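PDB 6GKV: coclaurine N-methyltransferase from Coptis japonica, which catalyses N-methylation of coclaurine and related tetrahydroisoquinolines, with S-adenosyl-L-methionine as the probable methyl donor, in plant alkaloid biosynthesis. Local coordinates for residues A142-S156 with R170-I182. Residues are numbered along the deposited sequence; the frame is centred on the assembly and turned at random.
Sequences AQKYKNCRVTAVTNS and RNLLNVEVKLADI. With SAH (S-adenosyl-L-homocysteine), chain C.
Ala152 and Lys178 mark the centre of a parallel strand pair, 149-154 beside 176-179: Lys178 N donates to Ala152 O at 2.8 Å, nearly straight at 173°, and Ala152 N returns a bond to Glu176 O. Helix 157-168 links the strands in a beta-alpha-beta crossover, as in Rossmann-like methyltransferases. Packing is close on the face of Ala152 and Val177. There Val150 CG2 lies 3.7 Å from Val175 CG2, whose other neighbour is Ala142 CB at 3.6 Å, and helices 136-143 and 157-168 cover this layer. The other face loosens toward solvent at its edge, where Lys178 and Glu176 form a salt bridge within their own strand and Thr151 CG2 merely borders the Lys178 chain, CE being 4.0 Å away.

Beyond the strands, Asn174 ND2 reaches Lys146 O in a weak bond bent to 127°. Gln143 lays CG 3.7 Å from Leu172 CD2; its chain runs extended past CG (chi2 -176°), bringing OE1 to the guanidinium edge of Arg170, 3.2 Å from NH1. An alanine replacing Gln143 would probably deprive NH1 of this acceptor and uncover Leu172, although Glu166 would still pair with NH2.

Past the strand ends, Asp181 OD1 accepts from SAH N6 at 3.3 Å, and Ile182 N bonds weakly to N1: a donor-acceptor pattern that reads the adenine edge.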
ATOM      1  N   ALA A 142      26.824  11.766  13.760  1.00 70.98           N
ATOM      2  CA  ALA A 142      28.042  11.644  14.552  1.00 70.20           C
ATOM      3  C   ALA A 142      28.196  12.876  15.420  1.00 75.06           C
ATOM      4  O   ALA A 142      28.540  12.766  16.595  1.00 78.16           O
ATOM      5  CB  ALA A 142      29.266  11.467  13.667  1.00 60.33           C
ATOM      6  N   GLN A 143      27.921  14.043  14.844  1.00 77.49           N
ATOM      7  CA  GLN A 143      28.324  15.263  15.500  1.00 83.84           C
ATOM      8  C   GLN A 143      27.667  15.476  16.828  1.00 94.22           C
ATOM      9  O   GLN A 143      28.358  15.378  17.844  1.00108.71           O
ATOM     10  CB  GLN A 143      28.146  16.482  14.579  1.00 86.53           C
ATOM     11  CG  GLN A 143      29.520  16.834  14.082  1.00 90.67           C
ATOM     12  CD  GLN A 143      29.614  18.051  13.224  1.00 95.87           C
ATOM     13  OE1 GLN A 143      29.686  17.944  11.999  1.00 94.13           O
ATOM     14  NE2 GLN A 143      29.684  19.219  13.854  1.00 98.32           N
ATOM     15  N   LYS A 144      26.377  15.759  16.877  1.00 91.13           N
ATOM     16  CA  LYS A 144      25.810  15.925  18.211  1.00 99.52           C
ATOM     17  C   LYS A 144      24.914  14.765  18.656  1.00 98.63           C
ATOM     18  O   LYS A 144      23.826  14.952  19.198  1.00 98.07           O
ATOM     19  CB  LYS A 144      25.079  17.269  18.344  1.00 95.71           C
ATOM     20  CG  LYS A 144      26.007  18.482  18.264  1.00 94.01           C
ATOM     21  CD  LYS A 144      27.239  18.332  19.180  1.00 99.40           C
ATOM     22  CE  LYS A 144      26.990  18.448  20.684  1.00101.43           C
ATOM     23  NZ  LYS A 144      28.297  18.431  21.430  1.00104.95           N
ATOM     24  N   TYR A 145      25.407  13.560  18.410  1.00 95.31           N
ATOM     25  CA  TYR A 145      25.165  12.430  19.294  1.00 90.57           C
ATOM     26  C   TYR A 145      26.530  11.812  19.592  1.00 94.23           C
ATOM     27  O   TYR A 145      26.865  10.762  19.047  1.00 99.02           O
ATOM     28  CB  TYR A 145      24.235  11.387  18.678  1.00 90.12           C
ATOM     29  CG  TYR A 145      22.837  11.848  18.318  1.00 89.52           C
ATOM     30  CD1 TYR A 145      21.891  12.135  19.302  1.00 87.99           C
ATOM     31  CD2 TYR A 145      22.446  11.941  16.988  1.00 84.65           C
ATOM     32  CE1 TYR A 145      20.605  12.538  18.961  1.00 83.49           C
ATOM     33  CE2 TYR A 145      21.167  12.335  16.641  1.00 82.36           C
ATOM     34  CZ  TYR A 145      20.253  12.633  17.627  1.00 83.11           C
ATOM     35  OH  TYR A 145      18.985  13.021  17.263  1.00 85.15           O
ATOM     36  N   LYS A 146      27.317  12.472  20.441  1.00 90.92           N
ATOM     37  CA  LYS A 146      28.724  12.115  20.654  1.00 87.01           C
ATOM     38  C   LYS A 146      28.948  10.673  21.098  1.00 89.40           C
ATOM     39  O   LYS A 146      30.045  10.132  20.947  1.00 91.03           O
ATOM     40  CB  LYS A 146      29.352  13.042  21.695  1.00 88.71           C
ATOM     41  CG  LYS A 146      29.143  14.511  21.424  1.00 86.79           C
ATOM     42  CD  LYS A 146      29.733  15.369  22.540  1.00 88.30           C
ATOM     43  CE  LYS A 146      31.246  15.378  22.505  1.00 85.62           C
ATOM     44  NZ  LYS A 146      31.801  16.372  23.462  1.00 85.28           N
ATOM     45  N   ASN A 147      27.916  10.062  21.667  1.00 89.25           N
ATOM     46  CA  ASN A 147      28.051   8.710  22.187  1.00 92.49           C
ATOM     47  C   ASN A 147      27.362   7.702  21.288  1.00 90.92           C
ATOM     48  O   ASN A 147      27.084   6.569  21.688  1.00 91.38           O
ATOM     49  CB  ASN A 147      27.512   8.639  23.606  1.00 94.76           C
ATOM     50  CG  ASN A 147      28.336   9.463  24.562  1.00100.89           C
ATOM     51  OD1 ASN A 147      27.824  10.380  25.202  1.00102.60           O
ATOM     52  ND2 ASN A 147      29.631   9.158  24.647  1.00102.97           N
ATOM     53  N   CYS A 148      27.076   8.146  20.068  1.00 86.87           N
ATOM     54  CA  CYS A 148      26.772   7.241  18.977  1.00 80.94           C
ATOM     55  C   CYS A 148      28.081   6.792  18.330  1.00 77.63           C
ATOM     56  O   CYS A 148      29.118   7.415  18.526  1.00 76.34           O
ATOM     57  CB  CYS A 148      25.863   7.907  17.942  1.00 72.07           C
ATOM     58  SG  CYS A 148      24.112   7.944  18.411  1.00 77.37           S
ATOM     59  N   ARG A 149      28.024   5.702  17.574  1.00 75.99           N
ATOM     60  CA  ARG A 149      29.182   5.207  16.836  1.00 82.00           C
ATOM     61  C   ARG A 149      28.710   4.881  15.428  1.00 72.88           C
ATOM     62  O   ARG A 149      28.323   3.755  15.109  1.00 75.74           O
ATOM     63  CB  ARG A 149      29.803   4.015  17.583  1.00 88.02           C
ATOM     64  CG  ARG A 149      30.693   3.031  16.829  1.00 87.17           C
ATOM     65  CD  ARG A 149      30.763   1.697  17.624  1.00 96.04           C
ATOM     66  NE  ARG A 149      29.502   1.360  18.303  1.00102.31           N
ATOM     67  CZ  ARG A 149      29.212   1.620  19.584  1.00107.41           C
ATOM     68  NH1 ARG A 149      30.093   2.232  20.366  1.00116.16           N
ATOM     69  NH2 ARG A 149      28.026   1.283  20.084  1.00102.43           N
ATOM     70  N   VAL A 150      28.703   5.916  14.598  1.00 67.43           N
ATOM     71  CA  VAL A 150      28.133   5.801  13.277  1.00 60.11           C
ATOM     72  C   VAL A 150      29.054   4.995  12.394  1.00 55.51           C
ATOM     73  O   VAL A 150      30.279   5.146  12.461  1.00 55.59           O
ATOM     74  CB  VAL A 150      27.863   7.185  12.663  1.00 67.97           C
ATOM     75  CG1 VAL A 150      26.856   7.916  13.488  1.00 69.01           C
ATOM     76  CG2 VAL A 150      29.136   7.990  12.624  1.00 84.62           C
ATOM     77  N   THR A 151      28.463   4.124  11.580  1.00 57.35           N
ATOM     78  CA  THR A 151      29.221   3.354  10.596  1.00 65.92           C
ATOM     79  C   THR A 151      28.701   3.571   9.170  1.00 65.52           C
ATOM     80  O   THR A 151      27.545   3.282   8.863  1.00 65.89           O
ATOM     81  CB  THR A 151      29.185   1.853  10.916  1.00 71.37           C
ATOM     82  OG1 THR A 151      29.500   1.641  12.306  1.00 69.90           O
ATOM     83  CG2 THR A 151      30.171   1.105  10.015  1.00 68.09           C
ATOM     84  N   ALA A 152      29.557   4.080   8.294  1.00 61.91           N
ATOM     85  CA  ALA A 152      29.138   4.370   6.930  1.00 54.22           C
ATOM     86  C   ALA A 152      29.580   3.268   5.966  1.00 57.25           C
ATOM     87  O   ALA A 152      30.700   2.797   6.050  1.00 60.36           O
ATOM     88  CB  ALA A 152      29.689   5.716   6.496  1.00 48.01           C
ATOM     89  N   VAL A 153      28.708   2.845   5.055  1.00 63.25           N
ATOM     90  CA  VAL A 153      29.108   1.820   4.089  1.00 64.08           C
ATOM     91  C   VAL A 153      28.972   2.263   2.634  1.00 63.63           C
ATOM     92  O   VAL A 153      27.896   2.651   2.195  1.00 63.48           O
ATOM     93  CB  VAL A 153      28.299   0.532   4.263  1.00 58.57           C
ATOM     94  CG1 VAL A 153      28.814  -0.523   3.303  1.00 58.57           C
ATOM     95  CG2 VAL A 153      28.406   0.039   5.680  1.00 53.03           C
ATOM     96  N   THR A 154      30.072   2.169   1.890  1.00 67.58           N
ATOM     97  CA  THR A 154      30.125   2.611   0.499  1.00 65.27           C
ATOM     98  C   THR A 154      30.922   1.650  -0.365  1.00 59.31           C
ATOM     99  O   THR A 154      31.824   1.007   0.129  1.00 63.75           O
ATOM    100  CB  THR A 154      30.781   3.979   0.377  1.00 73.08           C
ATOM    101  OG1 THR A 154      30.249   4.855   1.372  1.00 86.89           O
ATOM    102  CG2 THR A 154      30.481   4.549  -0.957  1.00 62.64           C
ATOM    103  N   ASN A 155      30.605   1.561  -1.655  1.00 62.31           N
ATOM    104  CA  ASN A 155      31.460   0.843  -2.597  1.00 61.86           C
ATOM    105  C   ASN A 155      32.260   1.818  -3.462  1.00 64.77           C
ATOM    106  O   ASN A 155      32.796   1.450  -4.514  1.00 70.64           O
ATOM    107  CB  ASN A 155      30.627  -0.088  -3.477  1.00 60.43           C
ATOM    108  CG  ASN A 155      29.656   0.663  -4.372  1.00 66.94           C
ATOM    109  OD1 ASN A 155      29.320   1.825  -4.120  1.00 65.96           O
ATOM    110  ND2 ASN A 155      29.184  -0.008  -5.418  1.00 74.41           N
ATOM    111  N   SER A 156      32.342   3.059  -2.995  1.00 62.45           N
ATOM    112  CA  SER A 156      32.929   4.163  -3.753  1.00 65.60           C
ATOM    113  C   SER A 156      34.182   4.702  -3.063  1.00 59.41           C
ATOM    114  O   SER A 156      34.103   5.350  -2.021  1.00 54.33           O
ATOM    115  CB  SER A 156      31.882   5.276  -3.946  1.00 67.63           C
ATOM    116  OG  SER A 156      32.456   6.501  -4.342  1.00 69.83           O
ATOM    117  N   ARG A 170      36.777  17.528  11.644  1.00 96.08           N
ATOM    118  CA  ARG A 170      35.752  18.113  12.520  1.00 91.22           C
ATOM    119  C   ARG A 170      35.853  17.531  13.927  1.00 86.42           C
ATOM    120  O   ARG A 170      34.971  17.734  14.764  1.00 78.21           O
ATOM    121  CB  ARG A 170      34.345  17.887  11.958  1.00 86.27           C
ATOM    122  CG  ARG A 170      34.014  18.682  10.698  1.00 86.05           C
ATOM    123  CD  ARG A 170      32.549  18.492  10.296  1.00 80.61           C
ATOM    124  NE  ARG A 170      32.362  18.569   8.847  1.00 80.60           N
ATOM    125  CZ  ARG A 170      31.262  18.173   8.215  1.00 83.75           C
ATOM    126  NH1 ARG A 170      30.247  17.673   8.909  1.00 85.55           N
ATOM    127  NH2 ARG A 170      31.172  18.277   6.895  1.00 80.91           N
ATOM    128  N   ASN A 171      36.943  16.806  14.165  1.00 94.14           N
ATOM    129  CA  ASN A 171      37.255  16.226  15.470  1.00 95.49           C
ATOM    130  C   ASN A 171      36.155  15.290  15.952  1.00 98.96           C
ATOM    131  O   ASN A 171      35.489  15.565  16.952  1.00100.56           O
ATOM    132  CB  ASN A 171      37.502  17.331  16.499  1.00 87.81           C
ATOM    133  CG  ASN A 171      38.166  16.817  17.755  1.00 85.04           C
ATOM    134  OD1 ASN A 171      38.447  15.622  17.887  1.00 83.58           O
ATOM    135  ND2 ASN A 171      38.437  17.722  18.684  1.00 82.88           N
ATOM    136  N   LEU A 172      35.972  14.187  15.230  1.00 97.24           N
ATOM    137  CA  LEU A 172      34.927  13.219  15.551  1.00 91.14           C
ATOM    138  C   LEU A 172      35.479  11.815  15.792  1.00 96.30           C
ATOM    139  O   LEU A 172      36.124  11.225  14.919  1.00 94.82           O
ATOM    140  CB  LEU A 172      33.872  13.174  14.435  1.00 77.24           C
ATOM    141  CG  LEU A 172      32.897  14.351  14.285  1.00 67.83           C
ATOM    142  CD1 LEU A 172      32.033  14.191  13.046  1.00 61.71           C
ATOM    143  CD2 LEU A 172      32.012  14.504  15.504  1.00 65.13           C
ATOM    144  N   LEU A 173      35.223  11.290  16.989  1.00 96.19           N
ATOM    145  CA  LEU A 173      35.492   9.890  17.289  1.00 96.54           C
ATOM    146  C   LEU A 173      34.650   9.005  16.385  1.00 96.83           C
ATOM    147  O   LEU A 173      35.165   8.252  15.559  1.00 96.28           O
ATOM    148  CB  LEU A 173      35.183   9.574  18.768  1.00 94.61           C
ATOM    149  CG  LEU A 173      35.428   8.177  19.386  1.00 90.46           C
ATOM    150  CD1 LEU A 173      35.546   8.275  20.897  1.00 92.60           C
ATOM    151  CD2 LEU A 173      34.355   7.139  19.035  1.00 85.93           C
ATOM    152  N   ASN A 174      33.339   9.153  16.545  1.00 94.13           N
ATOM    153  CA  ASN A 174      32.346   8.148  16.181  1.00 93.02           C
ATOM    154  C   ASN A 174      32.482   7.520  14.810  1.00 96.46           C
ATOM    155  O   ASN A 174      32.245   6.320  14.646  1.00105.69           O
ATOM    156  CB  ASN A 174      30.967   8.771  16.277  1.00 90.71           C
ATOM    157  CG  ASN A 174      30.897   9.833  17.333  1.00 98.72           C
ATOM    158  OD1 ASN A 174      30.454  10.949  17.065  1.00 95.93           O
ATOM    159  ND2 ASN A 174      31.322   9.497  18.553  1.00106.00           N
ATOM    160  N   VAL A 175      32.846   8.330  13.824  1.00 85.61           N
ATOM    161  CA  VAL A 175      32.729   7.898  12.444  1.00 77.71           C
ATOM    162  C   VAL A 175      33.701   6.794  12.091  1.00 72.99           C
ATOM    163  O   VAL A 175      34.899   6.902  12.321  1.00 74.73           O
ATOM    164  CB  VAL A 175      32.947   9.049  11.464  1.00 72.54           C
ATOM    165  CG1 VAL A 175      32.727   8.554  10.044  1.00 67.08           C
ATOM    166  CG2 VAL A 175      32.015  10.195  11.793  1.00 72.30           C
ATOM    167  N   GLU A 176      33.144   5.738  11.522  1.00 72.15           N
ATOM    168  CA  GLU A 176      33.894   4.641  10.948  1.00 78.94           C
ATOM    169  C   GLU A 176      33.327   4.370   9.550  1.00 80.12           C
ATOM    170  O   GLU A 176      32.106   4.393   9.373  1.00 86.36           O
ATOM    171  CB  GLU A 176      33.791   3.415  11.849  1.00 83.96           C
ATOM    172  CG  GLU A 176      34.062   2.101  11.164  1.00 94.89           C
ATOM    173  CD  GLU A 176      33.764   0.923  12.064  1.00104.17           C
ATOM    174  OE1 GLU A 176      33.616   1.132  13.287  1.00104.97           O
ATOM    175  OE2 GLU A 176      33.675  -0.210  11.550  1.00106.56           O
ATOM    176  N   VAL A 177      34.187   4.151   8.555  1.00 66.08           N
ATOM    177  CA  VAL A 177      33.706   3.940   7.189  1.00 62.16           C
ATOM    178  C   VAL A 177      34.244   2.666   6.546  1.00 71.12           C
ATOM    179  O   VAL A 177      35.449   2.405   6.572  1.00 80.35           O
ATOM    180  CB  VAL A 177      34.074   5.117   6.275  1.00 69.11           C
ATOM    181  CG1 VAL A 177      33.391   4.967   4.920  1.00 67.98           C
ATOM    182  CG2 VAL A 177      33.698   6.434   6.922  1.00 70.33           C
ATOM    183  N   LYS A 178      33.347   1.888   5.947  1.00 70.08           N
ATOM    184  CA  LYS A 178      33.702   0.603   5.341  1.00 72.29           C
ATOM    185  C   LYS A 178      33.493   0.612   3.829  1.00 65.80           C
ATOM    186  O   LYS A 178      32.446   1.058   3.357  1.00 62.69           O
ATOM    187  CB  LYS A 178      32.868  -0.536   5.949  1.00 67.37           C
ATOM    188  CG  LYS A 178      32.828  -0.594   7.465  1.00 68.44           C
ATOM    189  CD  LYS A 178      32.140  -1.884   7.927  1.00 78.87           C
ATOM    190  CE  LYS A 178      32.356  -2.156   9.414  1.00 89.04           C
ATOM    191  NZ  LYS A 178      33.787  -2.014   9.817  1.00 98.39           N
ATOM    192  N   LEU A 179      34.461   0.094   3.071  1.00 59.62           N
ATOM    193  CA  LEU A 179      34.289   0.005   1.623  1.00 57.80           C
ATOM    194  C   LEU A 179      33.810  -1.391   1.196  1.00 67.44           C
ATOM    195  O   LEU A 179      34.565  -2.363   1.271  1.00 69.02           O
ATOM    196  CB  LEU A 179      35.589   0.367   0.911  1.00 69.41           C
ATOM    197  CG  LEU A 179      35.509   0.713  -0.579  1.00 58.69           C
ATOM    198  CD1 LEU A 179      34.986   2.134  -0.814  1.00 49.95           C
ATOM    199  CD2 LEU A 179      36.870   0.516  -1.194  1.00 57.69           C
ATOM    200  N   ALA A 180      32.554  -1.483   0.750  1.00 69.07           N
ATOM    201  CA  ALA A 180      31.929  -2.775   0.438  1.00 73.13           C
ATOM    202  C   ALA A 180      30.823  -2.687  -0.608  1.00 74.57           C
ATOM    203  O   ALA A 180      30.127  -1.679  -0.699  1.00 78.45           O
ATOM    204  CB  ALA A 180      31.363  -3.405   1.708  1.00 72.74           C
ATOM    205  N   ASP A 181      30.666  -3.750  -1.396  1.00 72.60           N
ATOM    206  CA  ASP A 181      29.503  -3.895  -2.259  1.00 68.96           C
ATOM    207  C   ASP A 181      28.391  -4.462  -1.377  1.00 74.25           C
ATOM    208  O   ASP A 181      28.494  -5.576  -0.868  1.00 77.61           O
ATOM    209  CB  ASP A 181      29.798  -4.796  -3.466  1.00 58.87           C
ATOM    210  CG  ASP A 181      28.583  -4.995  -4.383  1.00 69.52           C
ATOM    211  OD1 ASP A 181      27.669  -4.146  -4.391  1.00 74.54           O
ATOM    212  OD2 ASP A 181      28.543  -6.005  -5.113  1.00 73.71           O
ATOM    213  N   ILE A 182      27.344  -3.676  -1.163  1.00 67.70           N
ATOM    214  CA  ILE A 182      26.265  -4.087  -0.282  1.00 65.83           C
ATOM    215  C   ILE A 182      25.541  -5.294  -0.884  1.00 67.64           C
ATOM    216  O   ILE A 182      24.985  -6.122  -0.157  1.00 73.35           O
ATOM    217  CB  ILE A 182      25.308  -2.905  -0.018  1.00 61.68           C
ATOM    218  CG1 ILE A 182      26.085  -1.783   0.673  1.00 60.72           C
ATOM    219  CG2 ILE A 182      24.109  -3.326   0.838  1.00 50.70           C
ATOM    220  CD1 ILE A 182      25.291  -0.509   0.900  1.00 57.80           C
TER
HETATM  221  N   SAH C 501      22.826   8.267   0.797  1.00 52.43           N
HETATM  222  CA  SAH C 501      23.615   9.351   0.228  1.00 58.27           C
HETATM  223  CB  SAH C 501      23.743   9.196  -1.281  1.00 61.14           C
HETATM  224  CG  SAH C 501      22.544   8.576  -1.993  1.00 62.33           C
HETATM  225  SD  SAH C 501      22.923   8.236  -3.734  1.00 71.02           S
HETATM  226  C   SAH C 501      23.015  10.712   0.544  1.00 56.36           C
HETATM  227  O   SAH C 501      21.849  10.757   0.939  1.00 58.08           O
HETATM  228  OXT SAH C 501      23.665  11.763   0.407  1.00 51.87           O
HETATM  229  C5' SAH C 501      23.096   6.449  -3.472  1.00 53.42           C
HETATM  230  C4' SAH C 501      24.300   6.043  -2.614  1.00 68.55           C
HETATM  231  O4' SAH C 501      24.377   4.630  -2.506  1.00 70.32           O
HETATM  232  C3' SAH C 501      25.626   6.506  -3.203  1.00 76.99           C
HETATM  233  O3' SAH C 501      26.484   6.872  -2.151  1.00 82.08           O
HETATM  234  C2' SAH C 501      26.221   5.282  -3.854  1.00 71.42           C
HETATM  235  O2' SAH C 501      27.622   5.355  -3.762  1.00 71.09           O
HETATM  236  C1' SAH C 501      25.625   4.161  -3.005  1.00 67.04           C
HETATM  237  N9  SAH C 501      25.466   2.886  -3.741  1.00 62.24           N
HETATM  238  C8  SAH C 501      24.837   2.664  -4.948  1.00 66.04           C
HETATM  239  N7  SAH C 501      24.932   1.343  -5.245  1.00 65.32           N
HETATM  240  C5  SAH C 501      25.614   0.717  -4.245  1.00 60.28           C
HETATM  241  C6  SAH C 501      26.004  -0.611  -4.037  1.00 69.53           C
HETATM  242  N6  SAH C 501      25.708  -1.566  -4.923  1.00 75.98           N
HETATM  243  N1  SAH C 501      26.711  -0.936  -2.893  1.00 67.44           N
HETATM  244  C2  SAH C 501      27.033   0.045  -1.972  1.00 60.64           C
HETATM  245  N3  SAH C 501      26.646   1.353  -2.183  1.00 50.05           N
HETATM  246  C4  SAH C 501      25.952   1.680  -3.301  1.00 51.24           C